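Single-stranded DNA-binding protein (Thermus aquaticus, PDB 2FXQ) binds single-stranded DNA and probably recruits partner proteins to it during DNA replication, recombination and repair, working as a homodimer with two OB domains in each chain. Local coordinates at residues Q37-T41 with G199-N203; V56-Q62 with Q98-I104. All coordinates share one frame. Residues are numbered along the deposited sequence.

Overall arrangement
The chain carries two OB-type single-strand-binding domains, and the two contacts sample different levels of that design. Contact 1 joins the domains: strand 28-41 of the first crosses strand 194-207 of the second. Contact 2 lies wholly inside the first domain: strand 47-59 pairs in parallel with 97-101, and the start of helix 61-66 meets the beginning of 103-106 through Gln-62. Along the chain it is nested within the long loop that contact 1 closes. The centres are about 22 Å apart, on opposite sides of the chain's centre, yet strands 28-41 and 47-59 are sheet neighbours. Leu-201 CD1 meets Val-99 CG2 at 3.8 Å, so a second-domain leucine packs on the first barrel.

Contact 1. Residues Q37-T41 with G199-N203; sequences QDAFT and GRLVN
Two OB domains of one chain meet here: strand 37-41 of the first crosses strand 199-203 of the second without sharing a sheet pairing. Both segments are extended, and their axes approach to 9.1 Å at a signed angle of -104°, so a side chain must span the gap. The nearest CA atoms, of Asp-38 and Val-202, are 8.5 Å apart. Asp-38 (chi1 18°, between wells) points its CA-to-CB bond toward the second strand; its CB lies 3.0 Å from Arg-200 NH1, and its CG sits over one guanidinium face. Asp-38 OD1, 4.0 Å from Arg-200 NH1, is well out of the guanidinium plane, so the direct pair is no salt bridge; a water accepts from Arg-200 NH1 (3.2 Å) and donates a weak bond to Asp-38 OD1 (3.5 Å), which also accepts from Asn-129. Ala-39 turns its methyl away. Phe-40 (chi1 p) brings CB to 3.8 Å from Arg-200 NH2, its ring leading away over strand 47-59. Arg-200 (chi1 p, chi2 and chi3 t) reaches across, its NE salt-bridged to Glu-220. Near the guanidinium plane, Ala-39 O receives hydrogen bonds from Arg-200 NH1 at 2.8 Å and Arg-200 NH2 at 3.0 Å.

Contact 2. Residues V56-Q62 with Q98-I104; sequences VRLLGRQ and QVRAEFI
The parallel pairing that closes the first OB barrel, beside the turn from strand into helix, defines this contact. Strands 56-59 and 98-101 run at 33°, their axes 4.7 Å apart at closest. Val-56 pairs with Val-99 (CA to CA 4.7 Å), Arg-57 with Arg-100 (5.0 Å). Arg-57 N donates to Val-99 O (2.9 Å), and Arg-57 O accepts from Ala-101 N (3.0 Å): Arg-57 thus bonds to the residues flanking its bridge partner, as in a parallel ladder. Val-56 CA adds a CH···O contact to Val-99 O (3.4 Å). The strands then splay to 5.5 Å between Leu-58 CA and Ala-101 CA, and a water bridges them, accepting from Leu-59 N (2.9 Å) and donating to Ala-101 O (2.6 Å).

On the valine face, Val-56 CG1 and Leu-58 CD1 each lie 3.8 Å from Ala-101 CB, as does Leu-58 CD2 from Ile-104 CD1. On the arginine face, Leu-59 CD1 covers the Arg-100 guanidinium, 3.4 Å from CZ. Arg-57 forms a salt bridge with Asp-31, Arg-100 one with Glu-83.

Gly-60 (phi 72°) is the helix N-cap. Gln-62 (chi1 and chi2 m) directs CA-to-CB toward 98-104; its OE1 accepts from Ile-104 N (3.1 Å) and Trp-66, and a water donates to Ile-104 O (2.8 Å) and accepts weakly from Gln-62 NE2 (3.4 Å). At the corner, Glu-102 and Phe-103 form a classic bulge opposite Glu-79.

Strand 28-41 flanks 56-59, strand 75-84 pairs with both strands of 98-104, Trp-66 packs on Leu-58 and Ile-104, and Phe-103 touches Leu-5 of the second subunit.

Contact 1. Residues Q37-T41 with G199-N203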
loop_
_atom_site.group_PDB
_atom_site.type_symbol
_atom_site.label_atom_id
_atom_site.label_comp_id
_atom_site.label_asym_id
_atom_site.label_seq_id
_atom_site.Cartn_x
_atom_site.Cartn_y
_atom_site.Cartn_z
ATOM N N GLN A 37 3.138 -12.360 -9.810
ATOM C CA GLN A 37 2.291 -12.218 -10.999
ATOM C C GLN A 37 1.440 -10.980 -10.857
ATOM O O GLN A 37 1.021 -10.653 -9.754
ATOM C CB GLN A 37 1.312 -13.429 -11.050
ATOM C CG GLN A 37 1.961 -14.778 -10.916
ATOM C CD GLN A 37 2.627 -15.217 -12.229
ATOM O OE1 GLN A 37 2.296 -14.705 -13.313
ATOM N NE2 GLN A 37 3.564 -16.134 -12.131
ATOM N N ASP A 38 1.105 -10.306 -11.938
ATOM C CA ASP A 38 -0.120 -9.534 -11.788
ATOM C C ASP A 38 -1.077 -9.650 -12.905
ATOM O O ASP A 38 -0.708 -9.901 -14.043
ATOM C CB ASP A 38 0.103 -8.088 -11.616
ATOM C CG ASP A 38 1.386 -7.700 -12.037
ATOM O OD1 ASP A 38 2.049 -7.177 -11.111
ATOM O OD2 ASP A 38 1.784 -7.911 -13.227
ATOM N N ALA A 39 -2.285 -9.363 -12.519
ATOM C CA ALA A 39 -3.434 -9.489 -13.382
ATOM C C ALA A 39 -3.570 -8.205 -14.176
ATOM O O ALA A 39 -3.267 -7.088 -13.681
ATOM C CB ALA A 39 -4.643 -9.706 -12.524
ATOM N N PHE A 40 -4.002 -8.352 -15.422
ATOM C CA PHE A 40 -4.426 -7.205 -16.203
ATOM C C PHE A 40 -5.496 -7.649 -17.191
ATOM O O PHE A 40 -5.693 -8.844 -17.368
ATOM C CB PHE A 40 -3.234 -6.579 -16.922
ATOM C CG PHE A 40 -2.677 -7.423 -18.014
ATOM C CD1 PHE A 40 -3.053 -7.204 -19.345
ATOM C CD2 PHE A 40 -1.780 -8.447 -17.729
ATOM C CE1 PHE A 40 -2.539 -8.001 -20.380
ATOM C CE2 PHE A 40 -1.259 -9.253 -18.758
ATOM C CZ PHE A 40 -1.629 -9.019 -20.089
ATOM N N THR A 41 -6.164 -6.681 -17.815
ATOM C CA THR A 41 -7.170 -6.912 -18.852
ATOM C C THR A 41 -6.561 -6.480 -20.182
ATOM O O THR A 41 -6.166 -5.313 -20.329
ATOM C CB THR A 41 -8.416 -6.066 -18.540
ATOM O OG1 THR A 41 -8.963 -6.494 -17.291
ATOM C CG2 THR A 41 -9.548 -6.350 -19.541
ATOM N N GLY A 199 0.779 2.844 -8.044
ATOM C CA GLY A 199 0.918 1.935 -9.163
ATOM C C GLY A 199 1.561 0.635 -8.733
ATOM O O GLY A 199 1.487 0.268 -7.583
ATOM N N ARG A 200 2.218 -0.019 -9.674
ATOM C CA ARG A 200 2.841 -1.303 -9.384
ATOM C C ARG A 200 4.059 -1.389 -10.276
ATOM O O ARG A 200 4.140 -0.708 -11.303
ATOM C CB ARG A 200 1.850 -2.444 -9.677
ATOM C CG ARG A 200 1.299 -2.504 -11.080
ATOM C CD ARG A 200 0.348 -3.718 -11.187
ATOM N NE ARG A 200 -0.261 -3.755 -12.502
ATOM C CZ ARG A 200 -1.177 -4.651 -12.871
ATOM N NH1 ARG A 200 -1.566 -5.616 -12.045
ATOM N NH2 ARG A 200 -1.656 -4.623 -14.088
ATOM N N LEU A 201 4.955 -2.299 -9.934
ATOM C CA LEU A 201 6.211 -2.398 -10.682
ATOM C C LEU A 201 6.055 -3.482 -11.723
ATOM O O LEU A 201 5.576 -4.580 -11.406
ATOM C CB LEU A 201 7.289 -2.846 -9.698
ATOM C CG LEU A 201 8.339 -1.868 -9.256
ATOM C CD1 LEU A 201 9.659 -2.659 -8.874
ATOM C CD2 LEU A 201 8.721 -0.820 -10.294
ATOM N N VAL A 202 6.329 -3.160 -12.991
ATOM C CA VAL A 202 6.108 -4.169 -14.031
ATOM C C VAL A 202 7.386 -4.317 -14.847
ATOM O O VAL A 202 8.289 -3.515 -14.759
ATOM C CB VAL A 202 4.916 -3.788 -14.998
ATOM C CG1 VAL A 202 3.554 -3.690 -14.235
ATOM C CG2 VAL A 202 5.214 -2.474 -15.664
ATOM N N ASN A 203 7.403 -5.321 -15.728
ATOM C CA ASN A 203 8.549 -5.515 -16.585
ATOM C C ASN A 203 8.080 -5.253 -18.003
ATOM O O ASN A 203 7.131 -5.862 -18.462
ATOM C CB ASN A 203 9.049 -6.958 -16.526
ATOM C CG ASN A 203 9.588 -7.354 -15.157
ATOM O OD1 ASN A 203 9.022 -8.202 -14.544
ATOM N ND2 ASN A 203 10.720 -6.778 -14.723
HETATM O O HOH W 1 -0.636 -6.344 -9.080
#

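Contact 2. Residues V56-Q62 with Q98-I104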
loop_
_atom_site.group_PDB
_atom_site.type_symbol
_atom_site.label_atom_id
_atom_site.label_comp_id
_atom_site.label_asym_id
_atom_site.label_seq_id
_atom_site.Cartn_x
_atom_site.Cartn_y
_atom_site.Cartn_z
ATOM N N VAL A 56 15.823 -6.873 -5.627
ATOM C CA VAL A 56 15.728 -6.122 -4.385
ATOM C C VAL A 56 17.115 -6.179 -3.744
ATOM O O VAL A 56 17.629 -7.288 -3.449
ATOM C CB VAL A 56 14.675 -6.727 -3.437
ATOM C CG1 VAL A 56 14.669 -6.020 -2.040
ATOM C CG2 VAL A 56 13.258 -6.560 -4.065
ATOM N N ARG A 57 17.652 -5.012 -3.433
ATOM C CA ARG A 57 18.964 -4.974 -2.786
ATOM C C ARG A 57 18.865 -4.569 -1.310
ATOM O O ARG A 57 18.295 -3.500 -1.002
ATOM C CB ARG A 57 19.823 -3.937 -3.502
ATOM C CG ARG A 57 21.202 -3.743 -2.848
ATOM C CD ARG A 57 22.175 -3.073 -3.814
ATOM N NE ARG A 57 22.659 -4.088 -4.766
ATOM C CZ ARG A 57 23.641 -3.871 -5.643
ATOM N NH1 ARG A 57 24.197 -2.675 -5.735
ATOM N NH2 ARG A 57 24.060 -4.836 -6.425
ATOM N N LEU A 58 19.449 -5.405 -0.432
ATOM C CA LEU A 58 19.720 -5.017 0.955
ATOM C C LEU A 58 21.134 -4.644 1.094
ATOM O O LEU A 58 22.059 -5.357 0.591
ATOM C CB LEU A 58 19.445 -6.204 1.918
ATOM C CG LEU A 58 17.979 -6.669 2.101
ATOM C CD1 LEU A 58 17.233 -6.949 0.793
ATOM C CD2 LEU A 58 17.957 -7.927 2.996
ATOM N N LEU A 59 21.342 -3.542 1.780
ATOM C CA LEU A 59 22.731 -3.113 2.055
ATOM C C LEU A 59 22.988 -2.942 3.513
ATOM O O LEU A 59 22.114 -2.441 4.209
ATOM C CB LEU A 59 22.947 -1.740 1.439
ATOM C CG LEU A 59 23.285 -1.536 -0.024
ATOM C CD1 LEU A 59 23.655 -0.031 -0.219
ATOM C CD2 LEU A 59 24.483 -2.367 -0.445
ATOM N N GLY A 60 24.208 -3.257 3.990
ATOM C CA GLY A 60 24.583 -2.932 5.354
ATOM C C GLY A 60 23.837 -3.856 6.339
ATOM O O GLY A 60 23.787 -5.060 6.158
ATOM N N ARG A 61 23.245 -3.278 7.372
ATOM C CA ARG A 61 22.731 -4.061 8.508
ATOM C C ARG A 61 21.656 -5.099 8.137
ATOM O O ARG A 61 21.689 -6.230 8.644
ATOM C CB ARG A 61 22.155 -3.122 9.555
ATOM C CG ARG A 61 22.087 -3.701 10.925
ATOM C CD ARG A 61 21.201 -2.867 11.864
ATOM N NE ARG A 61 21.721 -1.514 12.081
ATOM C CZ ARG A 61 22.428 -1.116 13.153
ATOM N NH1 ARG A 61 22.728 -1.960 14.141
ATOM N NH2 ARG A 61 22.845 0.143 13.228
ATOM N N GLN A 62 20.708 -4.723 7.274
ATOM C CA GLN A 62 19.708 -5.717 6.786
ATOM C C GLN A 62 20.379 -6.853 6.020
ATOM O O GLN A 62 19.957 -7.981 6.110
ATOM C CB GLN A 62 18.661 -5.087 5.886
ATOM C CG GLN A 62 17.549 -4.270 6.637
ATOM C CD GLN A 62 16.480 -5.148 7.382
ATOM O OE1 GLN A 62 15.859 -6.065 6.815
ATOM N NE2 GLN A 62 16.269 -4.833 8.656
ATOM N N GLN A 98 15.893 -0.675 -9.606
ATOM C CA GLN A 98 15.823 -1.736 -8.607
ATOM C C GLN A 98 15.119 -1.209 -7.357
ATOM O O GLN A 98 14.921 -0.010 -7.221
ATOM C CB GLN A 98 17.216 -2.296 -8.260
ATOM C CG GLN A 98 18.007 -1.429 -7.356
ATOM C CD GLN A 98 19.468 -1.895 -7.115
ATOM O OE1 GLN A 98 19.900 -2.942 -7.588
ATOM N NE2 GLN A 98 20.198 -1.102 -6.355
ATOM N N VAL A 99 14.786 -2.115 -6.467
ATOM C CA VAL A 99 14.157 -1.718 -5.201
ATOM C C VAL A 99 15.308 -1.751 -4.210
ATOM O O VAL A 99 15.948 -2.788 -4.068
ATOM C CB VAL A 99 13.117 -2.724 -4.767
ATOM C CG1 VAL A 99 12.580 -2.359 -3.321
ATOM C CG2 VAL A 99 12.016 -2.779 -5.843
ATOM N N ARG A 100 15.530 -0.661 -3.487
ATOM C CA ARG A 100 16.441 -0.698 -2.337
ATOM C C ARG A 100 15.557 -0.961 -1.122
ATOM O O ARG A 100 14.688 -0.131 -0.791
ATOM C CB ARG A 100 17.165 0.656 -2.200
ATOM C CG ARG A 100 17.858 0.800 -0.832
ATOM C CD ARG A 100 19.221 0.143 -0.695
ATOM N NE ARG A 100 20.132 1.095 -0.032
ATOM C CZ ARG A 100 20.903 1.984 -0.669
ATOM N NH1 ARG A 100 20.946 2.030 -2.011
ATOM N NH2 ARG A 100 21.668 2.801 0.043
ATOM N N ALA A 101 15.757 -2.095 -0.443
ATOM C CA ALA A 101 14.917 -2.421 0.692
ATOM C C ALA A 101 15.338 -1.563 1.884
ATOM O O ALA A 101 16.536 -1.416 2.211
ATOM C CB ALA A 101 15.000 -3.901 1.059
ATOM N N GLU A 102 14.306 -1.061 2.553
ATOM C CA GLU A 102 14.399 -0.426 3.858
ATOM C C GLU A 102 14.459 -1.576 4.865
ATOM O O GLU A 102 15.327 -1.595 5.767
ATOM C CB GLU A 102 13.190 0.513 4.082
ATOM C CG GLU A 102 13.516 2.020 4.001
ATOM C CD GLU A 102 13.732 2.599 2.570
ATOM O OE1 GLU A 102 14.893 2.522 2.058
ATOM O OE2 GLU A 102 12.763 3.159 1.943
ATOM N N PHE A 103 13.616 -2.589 4.685
ATOM C CA PHE A 103 13.741 -3.824 5.511
ATOM C C PHE A 103 12.982 -4.896 4.776
ATOM O O PHE A 103 12.195 -4.601 3.851
ATOM C CB PHE A 103 13.103 -3.684 6.917
ATOM C CG PHE A 103 11.608 -3.403 6.884
ATOM C CD1 PHE A 103 10.690 -4.445 6.910
ATOM C CD2 PHE A 103 11.142 -2.105 6.835
ATOM C CE1 PHE A 103 9.361 -4.200 6.817
ATOM C CE2 PHE A 103 9.789 -1.835 6.831
ATOM C CZ PHE A 103 8.903 -2.871 6.793
ATOM N N ILE A 104 13.221 -6.138 5.177
ATOM C CA ILE A 104 12.404 -7.244 4.686
ATOM C C ILE A 104 11.905 -8.065 5.876
ATOM O O ILE A 104 12.460 -7.962 6.980
ATOM C CB ILE A 104 13.204 -8.175 3.695
ATOM C CG1 ILE A 104 14.354 -8.915 4.446
ATOM C CG2 ILE A 104 13.712 -7.369 2.474
ATOM C CD1 ILE A 104 14.879 -10.053 3.666
HETATM O O HOH W 2 19.021 -2.005 2.629
HETATM O O HOH W 3 13.770 -7.079 9.316
#